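Long-range contacts in cycloalternan-forming enzyme (Listeria monocytogenes serovar 1/2a, PDB 5F7U), which belongs to glycosyl hydrolase family 31 and combines a TIM-barrel domain with several beta-rich domains, among them a family 6 carbohydrate-binding module: residues S126-I134 against H172-D182; E154-S164 against M332-G340. The protein carries 1 engineered substitution. All blocks are in the same frame, centred on the assembly; numbering follows the deposited sequence. Where two conformers were deposited one is given.

How the contacts relate
Contact 1 and contact 2 have their centres about 13 Å apart, on the same side of the chain's centre. Their segments alternate along the chain: 126-134, 154-164, 172-182, then 332-340. Successive antiparallel pairings lead from strand 106-129 through 134-140, 148-153 and 158-164 to strand 333-338. Contact 1 lies at the surface, where the hairpin after strand 106-129 meets a loop, whereas contact 2 is a buried antiparallel strand pair. His172 of contact 1 joins them through a probable hydrogen bond from ND1 to Glu162 OE2. The local hairpin packing and the long-range pairing with strand 333-338 thus meet in one beta-rich region, which includes the family's galactose mutarotase-like domain.

Contact 1 of 2, residues S126-I134 against H172-D182; sequences SVVDNGDSI and HAGKSGYTVED
Tyr178 inserts its phenol beneath the turn formed by Asp129 to Ser133, and its hydroxyl bonds to the aspartate. OH donates to Asp129 OD1 at 2.6 Å, on the syn side of the carboxylate. The backbone N of Gly131 reaches the same OD1 at 2.9 Å from the opposite face of the carboxylate plane and on its anti side, so one oxygen is gripped twice and the carboxylate is held in place. Ser133 N adds a weak bond to Tyr178 OH. A chi1 of 61° sets the ring of Tyr178 between its own backbone N and carbonyl carbon, directing the hydroxyl at the turn.

Backbone atoms tie the loop to the far side of this turn. Gly174 N donates to Asp132 O at 2.8 Å in the carbonyl plane. Water bridges continue the seam: one joins Asp132 O to Lys175 O, another Gly131 O to Ser176 O, and a third Ser133 OG to His172 O. At the other end, a water links Val127 N to Asp182 OD2, while Asp182 OD1 is engaged by Lys200.

Apolar packing lies beside the polar contacts. Ile134 CD1 lies 3.7 Å from Tyr178 CE1 and 3.8 Å from Val180 CG2. Ile134 slides past both in the opposite direction, its branched chain suiting the place between ring and valine, with strand 186-190 beyond. Glycine suits position 131 because its positive phi would press a beta-carbon against the preceding carbonyl oxygen.

Asp129 OD1 accepting from the amide two residues on defines an Asx turn. Here it shapes the connection of the beta hairpin formed by strands 106-129 and 134-140, with a tyrosine from the 172-182 segment docked beneath.

Contact 2 of 2, residues E154-S164 against M332-G340; sequences EDLDTLRMELS and MLDYYVISG
Asp334 OD2 is held by Arg160 NH2 at 2.9 Å, by Asn302 ND2, and more weakly by a water that also donates to Glu162 OE2. The other carboxylate oxygen, OD1, takes Arg160 NE at 2.9 Å with an almost straight N-H...O angle of 176°. Both nitrogens meet their oxygens on the syn side, making a side-on, two-pronged salt bridge that fixes how the guanidinium is turned.

Arginine suits this place because its long chain also packs. With CG anti to the backbone N (chi1 -171°) and the chain extended as far as NE, it runs alongside Tyr336. CG sits over one face of that ring, 3.9 Å from its centroid, and Tyr336 OH comes over the centre of the guanidinium. Glu162, which also has His172 as partner, approaches the opposite guanidinium face; this link is long and works through charge alone, no N-H pointing at the oxygen.

On the other side of the sheet the side chains are mainly apolar. Met161 CB makes a CH-pi contact over the face of the Tyr335 ring. The doubly bent methionine packs CE 3.5 Å from Tyr335 CE2, while SD, obliquely placed 5.3 Å from the ring centroid, makes a Met-aromatic contact; the tyrosine hydroxyl pairs with Asn240. Met161 CE also meets Val337 CG2.

Paired backbone bonds hold these rows in antiparallel register: Met161 N to Tyr335 O is 2.8 Å, while Leu159 and Val337 exchange bonds in both directions. Beyond the bridges, Ser339 N reaches Asp157 O at 2.8 Å.

The chemistry implies a two-faced pairing. Two buried acids, Glu162 and Asp334, are bridged by a partly exposed arginine that probably offsets their closeness; behind them an apolar layer continues to Leu149 and Leu151 of the neighbouring strand 148-153, and Leu163 and Leu333 also touch strand 214-229.

Contact 1 of 2, residues S126-I134 against H172-D182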
loop_
_atom_site.group_PDB
_atom_site.type_symbol
_atom_site.label_atom_id
_atom_site.label_comp_id
_atom_site.label_asym_id
_atom_site.label_seq_id
_atom_site.Cartn_x
_atom_site.Cartn_y
_atom_site.Cartn_z
ATOM N N SER A 126 -42.584 -8.020 -1.017
ATOM C CA SER A 126 -42.684 -8.526 0.350
ATOM C C SER A 126 -41.313 -8.674 0.986
ATOM O O SER A 126 -40.286 -8.801 0.297
ATOM C CB SER A 126 -43.469 -9.848 0.418
ATOM O OG SER A 126 -42.740 -10.935 -0.135
ATOM N N VAL A 127 -41.325 -8.650 2.317
ATOM C CA VAL A 127 -40.132 -8.762 3.145
ATOM C C VAL A 127 -40.317 -10.018 4.004
ATOM O O VAL A 127 -41.352 -10.183 4.648
ATOM C CB VAL A 127 -39.979 -7.513 4.064
ATOM C CG1 VAL A 127 -38.770 -7.632 4.986
ATOM C CG2 VAL A 127 -39.889 -6.238 3.242
ATOM N N VAL A 128 -39.324 -10.902 3.995
ATOM C CA VAL A 128 -39.343 -12.107 4.829
ATOM C C VAL A 128 -38.119 -12.045 5.754
ATOM O O VAL A 128 -36.980 -12.044 5.292
ATOM C CB VAL A 128 -39.313 -13.395 3.974
ATOM C CG1 VAL A 128 -39.324 -14.621 4.872
ATOM C CG2 VAL A 128 -40.491 -13.443 3.000
ATOM N N ASP A 129 -38.366 -11.962 7.060
ATOM C CA ASP A 129 -37.277 -11.883 8.019
ATOM C C ASP A 129 -37.065 -13.271 8.593
ATOM O O ASP A 129 -37.933 -13.809 9.303
ATOM C CB ASP A 129 -37.594 -10.860 9.117
ATOM C CG ASP A 129 -36.487 -10.749 10.159
ATOM O OD1 ASP A 129 -35.490 -11.515 10.097
ATOM O OD2 ASP A 129 -36.630 -9.895 11.049
ATOM N N ASN A 130 -35.917 -13.849 8.258
ATOM C CA ASN A 130 -35.601 -15.213 8.683
ATOM C C ASN A 130 -34.721 -15.277 9.941
ATOM O O ASN A 130 -34.255 -16.357 10.314
ATOM C CB ASN A 130 -34.970 -15.994 7.528
ATOM C CG ASN A 130 -35.942 -16.230 6.383
ATOM O OD1 ASN A 130 -35.676 -15.826 5.227
ATOM N ND2 ASN A 130 -37.064 -16.838 6.679
ATOM N N GLY A 131 -34.475 -14.142 10.583
ATOM C CA GLY A 131 -33.756 -14.132 11.861
ATOM C C GLY A 131 -32.252 -13.951 11.730
ATOM O O GLY A 131 -31.651 -13.221 12.523
ATOM N N ASP A 132 -31.635 -14.595 10.738
ATOM C CA ASP A 132 -30.194 -14.436 10.483
ATOM C C ASP A 132 -29.967 -13.845 9.090
ATOM O O ASP A 132 -28.831 -13.794 8.586
ATOM C CB ASP A 132 -29.474 -15.790 10.616
ATOM C CG ASP A 132 -30.012 -16.866 9.650
ATOM O OD1 ASP A 132 -31.003 -16.632 8.913
ATOM O OD2 ASP A 132 -29.430 -17.977 9.632
ATOM N N SER A 133 -31.067 -13.425 8.474
ATOM C CA SER A 133 -31.073 -12.922 7.099
ATOM C C SER A 133 -32.460 -12.403 6.769
ATOM O O SER A 133 -33.458 -12.915 7.286
ATOM C CB SER A 133 -30.712 -14.047 6.113
ATOM O OG SER A 133 -30.940 -13.628 4.781
ATOM N N ILE A 134 -32.517 -11.412 5.878
ATOM C CA ILE A 134 -33.795 -10.868 5.412
ATOM C C ILE A 134 -33.874 -11.053 3.899
ATOM O O ILE A 134 -32.903 -10.767 3.194
ATOM C CB ILE A 134 -33.916 -9.366 5.760
ATOM C CG1 ILE A 134 -33.840 -9.157 7.277
ATOM C CG2 ILE A 134 -35.223 -8.781 5.211
ATOM C CD1 ILE A 134 -33.622 -7.706 7.648
ATOM N N HIS A 172 -26.571 -15.985 2.400
ATOM C CA HIS A 172 -25.893 -16.565 3.572
ATOM C C HIS A 172 -26.370 -15.985 4.900
ATOM O O HIS A 172 -26.907 -14.875 4.950
ATOM C CB HIS A 172 -24.387 -16.352 3.441
ATOM C CG HIS A 172 -23.778 -17.120 2.310
ATOM N ND1 HIS A 172 -23.699 -16.621 1.030
ATOM C CD2 HIS A 172 -23.258 -18.371 2.260
ATOM C CE1 HIS A 172 -23.136 -17.519 0.240
ATOM N NE2 HIS A 172 -22.858 -18.592 0.962
ATOM N N ALA A 173 -26.168 -16.760 5.972
ATOM C CA ALA A 173 -26.432 -16.298 7.348
ATOM C C ALA A 173 -25.535 -15.140 7.766
ATOM O O ALA A 173 -24.392 -15.050 7.347
ATOM C CB ALA A 173 -26.262 -17.463 8.331
ATOM N N GLY A 174 -26.067 -14.250 8.596
ATOM C CA GLY A 174 -25.253 -13.233 9.267
ATOM C C GLY A 174 -25.711 -13.110 10.716
ATOM O O GLY A 174 -26.428 -13.975 11.217
ATOM N N LYS A 175 -25.310 -12.025 11.373
ATOM C CA LYS A 175 -25.678 -11.744 12.770
ATOM C C LYS A 175 -27.180 -11.568 12.939
ATOM O O LYS A 175 -27.862 -11.116 12.012
ATOM C CB LYS A 175 -25.027 -10.441 13.249
ATOM C CG LYS A 175 -23.526 -10.364 13.087
ATOM C CD LYS A 175 -22.807 -11.152 14.135
ATOM C CE LYS A 175 -21.331 -10.818 14.078
ATOM N NZ LYS A 175 -20.595 -11.647 15.043
ATOM N N SER A 176 -27.685 -11.880 14.135
ATOM C CA SER A 176 -29.110 -11.747 14.416
ATOM C C SER A 176 -29.481 -10.456 15.136
ATOM O O SER A 176 -30.670 -10.168 15.336
ATOM C CB SER A 176 -29.592 -12.941 15.255
ATOM O OG SER A 176 -29.537 -14.119 14.481
ATOM N N GLY A 177 -28.475 -9.673 15.507
ATOM C CA GLY A 177 -28.694 -8.457 16.298
ATOM C C GLY A 177 -29.247 -7.278 15.516
ATOM O O GLY A 177 -28.702 -6.177 15.583
ATOM N N TYR A 178 -30.323 -7.499 14.773
ATOM C CA TYR A 178 -30.983 -6.413 14.062
ATOM C C TYR A 178 -32.465 -6.373 14.414
ATOM O O TYR A 178 -33.017 -7.350 14.934
ATOM C CB TYR A 178 -30.769 -6.540 12.535
ATOM C CG TYR A 178 -31.319 -7.815 11.932
ATOM C CD1 TYR A 178 -32.672 -7.914 11.567
ATOM C CD2 TYR A 178 -30.489 -8.923 11.718
ATOM C CE1 TYR A 178 -33.184 -9.092 11.029
ATOM C CE2 TYR A 178 -30.985 -10.113 11.164
ATOM C CZ TYR A 178 -32.328 -10.180 10.811
ATOM O OH TYR A 178 -32.862 -11.322 10.267
ATOM N N THR A 179 -33.103 -5.240 14.140
ATOM C CA THR A 179 -34.550 -5.128 14.250
ATOM C C THR A 179 -35.108 -4.604 12.937
ATOM O O THR A 179 -34.402 -3.958 12.160
ATOM C CB THR A 179 -34.997 -4.278 15.461
ATOM O OG1 THR A 179 -34.418 -2.977 15.378
ATOM C CG2 THR A 179 -34.527 -4.901 16.748
ATOM N N VAL A 180 -36.366 -4.931 12.667
ATOM C CA VAL A 180 -36.989 -4.587 11.394
ATOM C C VAL A 180 -38.261 -3.811 11.698
ATOM O O VAL A 180 -39.030 -4.200 12.590
ATOM C CB VAL A 180 -37.337 -5.851 10.561
ATOM C CG1 VAL A 180 -37.979 -5.491 9.227
ATOM C CG2 VAL A 180 -36.105 -6.706 10.312
ATOM N N GLU A 181 -38.465 -2.728 10.956
ATOM C CA GLU A 181 -39.718 -1.990 10.947
ATOM C C GLU A 181 -40.241 -2.029 9.516
ATOM O O GLU A 181 -39.747 -1.303 8.648
ATOM C CB GLU A 181 -39.484 -0.553 11.416
ATOM C CG GLU A 181 -40.731 0.315 11.442
ATOM C CD GLU A 181 -41.639 0.043 12.633
ATOM O OE1 GLU A 181 -41.422 -0.950 13.363
ATOM O OE2 GLU A 181 -42.580 0.837 12.841
ATOM N N ASP A 182 -41.208 -2.911 9.271
ATOM C CA ASP A 182 -41.750 -3.147 7.933
ATOM C C ASP A 182 -43.098 -2.451 7.815
ATOM O O ASP A 182 -43.987 -2.664 8.643
ATOM C CB ASP A 182 -41.886 -4.659 7.710
ATOM C CG ASP A 182 -42.273 -5.026 6.296
ATOM O OD1 ASP A 182 -42.206 -4.163 5.394
ATOM O OD2 ASP A 182 -42.616 -6.209 6.072
HETATM O O HOH W 1 -43.561 -7.200 3.615
HETATM O O HOH W 2 -32.938 -11.398 14.084
HETATM O O HOH W 3 -27.802 -11.174 9.268
HETATM O O HOH W 4 -28.607 -13.495 3.378
#

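Contact 2 of 2, residues E154-S164 against M332-G340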
loop_
_atom_site.group_PDB
_atom_site.type_symbol
_atom_site.label_atom_id
_atom_site.label_comp_id
_atom_site.label_asym_id
_atom_site.label_seq_id
_atom_site.Cartn_x
_atom_site.Cartn_y
_atom_site.Cartn_z
ATOM N N GLU A 154 -22.573 -9.193 8.153
ATOM C CA GLU A 154 -21.268 -9.791 8.448
ATOM C C GLU A 154 -20.827 -9.377 9.863
ATOM O O GLU A 154 -20.245 -10.167 10.598
ATOM C CB GLU A 154 -20.251 -9.387 7.368
ATOM C CG GLU A 154 -18.888 -10.076 7.465
ATOM C CD GLU A 154 -17.947 -9.438 8.471
ATOM O OE1 GLU A 154 -18.111 -8.238 8.783
ATOM O OE2 GLU A 154 -17.039 -10.126 8.976
ATOM N N ASP A 155 -21.136 -8.134 10.227
ATOM C CA ASP A 155 -21.118 -7.684 11.616
ATOM C C ASP A 155 -22.164 -6.590 11.738
ATOM O O ASP A 155 -22.778 -6.203 10.743
ATOM C CB ASP A 155 -19.702 -7.200 12.039
ATOM C CG ASP A 155 -19.482 -7.202 13.563
ATOM O OD1 ASP A 155 -20.425 -7.458 14.375
ATOM O OD2 ASP A 155 -18.329 -6.930 13.987
ATOM N N LEU A 156 -22.395 -6.092 12.948
ATOM C CA LEU A 156 -23.451 -5.099 13.135
ATOM C C LEU A 156 -23.189 -3.802 12.351
ATOM O O LEU A 156 -24.105 -3.026 12.107
ATOM C CB LEU A 156 -23.699 -4.847 14.620
ATOM C CG LEU A 156 -24.101 -6.105 15.418
ATOM C CD1 LEU A 156 -24.398 -5.713 16.853
ATOM C CD2 LEU A 156 -25.300 -6.811 14.780
ATOM N N ASP A 157 -21.939 -3.613 11.924
ATOM C CA ASP A 157 -21.563 -2.443 11.110
ATOM C C ASP A 157 -21.194 -2.751 9.643
ATOM O O ASP A 157 -20.655 -1.887 8.964
ATOM C CB ASP A 157 -20.420 -1.654 11.792
ATOM C CG ASP A 157 -19.163 -2.484 12.037
ATOM O OD1 ASP A 157 -19.053 -3.632 11.559
ATOM O OD2 ASP A 157 -18.265 -1.982 12.745
ATOM N N THR A 158 -21.472 -3.971 9.174
ATOM C CA THR A 158 -21.045 -4.407 7.838
ATOM C C THR A 158 -22.201 -5.182 7.203
ATOM O O THR A 158 -22.532 -6.279 7.656
ATOM C CB THR A 158 -19.763 -5.266 7.922
ATOM O OG1 THR A 158 -18.696 -4.484 8.476
ATOM C CG2 THR A 158 -19.319 -5.768 6.521
ATOM N N LEU A 159 -22.811 -4.578 6.181
ATOM C CA LEU A 159 -24.001 -5.124 5.523
ATOM C C LEU A 159 -23.610 -5.881 4.267
ATOM O O LEU A 159 -22.824 -5.383 3.473
ATOM C CB LEU A 159 -24.961 -3.986 5.178
ATOM C CG LEU A 159 -26.193 -4.293 4.318
ATOM C CD1 LEU A 159 -27.201 -5.134 5.098
ATOM C CD2 LEU A 159 -26.834 -2.998 3.835
ATOM N N ARG A 160 -24.171 -7.070 4.088
ATOM C CA ARG A 160 -23.930 -7.871 2.888
ATOM C C ARG A 160 -25.214 -7.959 2.075
ATOM O O ARG A 160 -26.269 -8.300 2.606
ATOM C CB ARG A 160 -23.482 -9.287 3.277
ATOM C CG ARG A 160 -22.998 -10.123 2.105
ATOM C CD ARG A 160 -22.740 -11.525 2.603
ATOM N NE ARG A 160 -22.092 -12.352 1.603
ATOM C CZ ARG A 160 -21.657 -13.586 1.851
ATOM N NH1 ARG A 160 -21.814 -14.127 3.069
ATOM N NH2 ARG A 160 -21.039 -14.267 0.889
ATOM N N MET A 161 -25.114 -7.676 0.780
ATOM C CA MET A 161 -26.231 -7.822 -0.157
ATOM C C MET A 161 -25.972 -8.948 -1.130
ATOM O O MET A 161 -24.913 -8.985 -1.729
ATOM C CB MET A 161 -26.361 -6.554 -0.999
ATOM C CG MET A 161 -27.448 -5.632 -0.548
ATOM S SD MET A 161 -26.963 -4.846 0.972
ATOM C CE MET A 161 -25.805 -3.648 0.276
ATOM N N GLU A 162 -26.961 -9.830 -1.308
ATOM C CA GLU A 162 -26.807 -10.940 -2.235
ATOM C C GLU A 162 -28.045 -10.976 -3.105
ATOM O O GLU A 162 -29.175 -11.135 -2.605
ATOM C CB GLU A 162 -26.603 -12.264 -1.500
ATOM C CG GLU A 162 -25.253 -12.360 -0.794
ATOM C CD GLU A 162 -25.180 -13.587 0.086
ATOM O OE1 GLU A 162 -25.697 -13.562 1.228
ATOM O OE2 GLU A 162 -24.626 -14.584 -0.392
ATOM N N LEU A 163 -27.843 -10.752 -4.402
ATOM C CA LEU A 163 -28.982 -10.685 -5.324
ATOM C C LEU A 163 -29.019 -11.954 -6.167
ATOM O O LEU A 163 -28.014 -12.307 -6.812
ATOM C CB LEU A 163 -28.861 -9.452 -6.232
ATOM C CG LEU A 163 -29.931 -9.371 -7.334
ATOM C CD1 LEU A 163 -31.309 -8.976 -6.769
ATOM C CD2 LEU A 163 -29.461 -8.408 -8.420
ATOM N N SER A 164 -30.187 -12.606 -6.168
ATOM C CA SER A 164 -30.500 -13.741 -7.050
ATOM C C SER A 164 -31.576 -13.279 -8.050
ATOM O O SER A 164 -32.761 -13.234 -7.688
ATOM C CB SER A 164 -31.064 -14.907 -6.200
ATOM O OG SER A 164 -31.452 -16.009 -7.015
ATOM N N MET A 332 -24.899 -15.536 -7.809
ATOM C CA MET A 332 -25.461 -14.301 -7.243
ATOM C C MET A 332 -24.469 -13.130 -7.271
ATOM O O MET A 332 -23.262 -13.329 -7.159
ATOM C CB MET A 332 -25.887 -14.523 -5.785
ATOM C CG MET A 332 -27.112 -15.403 -5.631
ATOM S SD MET A 332 -27.731 -15.319 -3.934
ATOM C CE MET A 332 -26.472 -16.265 -3.101
ATOM N N LEU A 333 -24.991 -11.910 -7.391
ATOM C CA LEU A 333 -24.206 -10.717 -7.095
ATOM C C LEU A 333 -24.062 -10.630 -5.580
ATOM O O LEU A 333 -25.035 -10.790 -4.865
ATOM C CB LEU A 333 -24.913 -9.467 -7.652
ATOM C CG LEU A 333 -24.358 -8.104 -7.196
ATOM C CD1 LEU A 333 -22.945 -7.871 -7.752
ATOM C CD2 LEU A 333 -25.276 -6.974 -7.631
ATOM N N ASP A 334 -22.846 -10.357 -5.109
ATOM C CA ASP A 334 -22.532 -10.411 -3.677
ATOM C C ASP A 334 -21.640 -9.210 -3.362
ATOM O O ASP A 334 -20.502 -9.132 -3.844
ATOM C CB ASP A 334 -21.818 -11.741 -3.410
ATOM C CG ASP A 334 -21.471 -11.970 -1.944
ATOM O OD1 ASP A 334 -21.821 -11.165 -1.059
ATOM O OD2 ASP A 334 -20.825 -13.006 -1.684
ATOM N N TYR A 335 -22.152 -8.254 -2.585
ATOM C CA TYR A 335 -21.322 -7.084 -2.228
ATOM C C TYR A 335 -21.589 -6.592 -0.815
ATOM O O TYR A 335 -22.629 -6.895 -0.227
ATOM C CB TYR A 335 -21.432 -5.947 -3.266
ATOM C CG TYR A 335 -22.770 -5.234 -3.339
ATOM C CD1 TYR A 335 -23.830 -5.792 -4.050
ATOM C CD2 TYR A 335 -22.956 -3.980 -2.728
ATOM C CE1 TYR A 335 -25.078 -5.156 -4.129
ATOM C CE2 TYR A 335 -24.196 -3.325 -2.798
ATOM C CZ TYR A 335 -25.241 -3.923 -3.505
ATOM O OH TYR A 335 -26.482 -3.341 -3.610
ATOM N N TYR A 336 -20.628 -5.859 -0.270
ATOM C CA TYR A 336 -20.713 -5.419 1.112
ATOM C C TYR A 336 -20.616 -3.909 1.172
ATOM O O TYR A 336 -19.833 -3.298 0.425
ATOM C CB TYR A 336 -19.571 -5.980 1.945
ATOM C CG TYR A 336 -19.473 -7.484 2.059
ATOM C CD1 TYR A 336 -18.925 -8.267 1.016
ATOM C CD2 TYR A 336 -19.835 -8.132 3.245
ATOM C CE1 TYR A 336 -18.812 -9.663 1.149
ATOM C CE2 TYR A 336 -19.716 -9.512 3.387
ATOM C CZ TYR A 336 -19.207 -10.264 2.343
ATOM O OH TYR A 336 -19.090 -11.627 2.548
ATOM N N VAL A 337 -21.413 -3.306 2.058
ATOM C CA VAL A 337 -21.200 -1.919 2.458
ATOM C C VAL A 337 -20.685 -1.957 3.902
ATOM O O VAL A 337 -21.370 -2.430 4.798
ATOM C CB VAL A 337 -22.482 -1.060 2.325
ATOM C CG1 VAL A 337 -22.230 0.363 2.837
ATOM C CG2 VAL A 337 -22.969 -1.060 0.875
ATOM N N ILE A 338 -19.476 -1.445 4.085
ATOM C CA ILE A 338 -18.689 -1.651 5.293
ATOM C C ILE A 338 -18.575 -0.329 6.034
ATOM O O ILE A 338 -18.072 0.653 5.479
ATOM C CB ILE A 338 -17.279 -2.174 4.929
ATOM C CG1 ILE A 338 -17.399 -3.436 4.038
ATOM C CG2 ILE A 338 -16.485 -2.463 6.202
ATOM C CD1 ILE A 338 -16.064 -3.994 3.579
ATOM N N SER A 339 -19.066 -0.311 7.273
ATOM C CA SER A 339 -18.865 0.818 8.175
ATOM C C SER A 339 -17.880 0.380 9.267
ATOM O O SER A 339 -17.335 -0.727 9.214
ATOM C CB SER A 339 -20.207 1.250 8.767
ATOM O OG SER A 339 -20.039 2.366 9.635
ATOM N N GLY A 340 -17.609 1.262 10.223
ATOM C CA GLY A 340 -16.723 0.924 11.328
ATOM C C GLY A 340 -16.524 2.126 12.236
ATOM O O GLY A 340 -17.187 3.153 12.052
HETATM O O HOH W 5 -23.128 -15.010 -2.503
#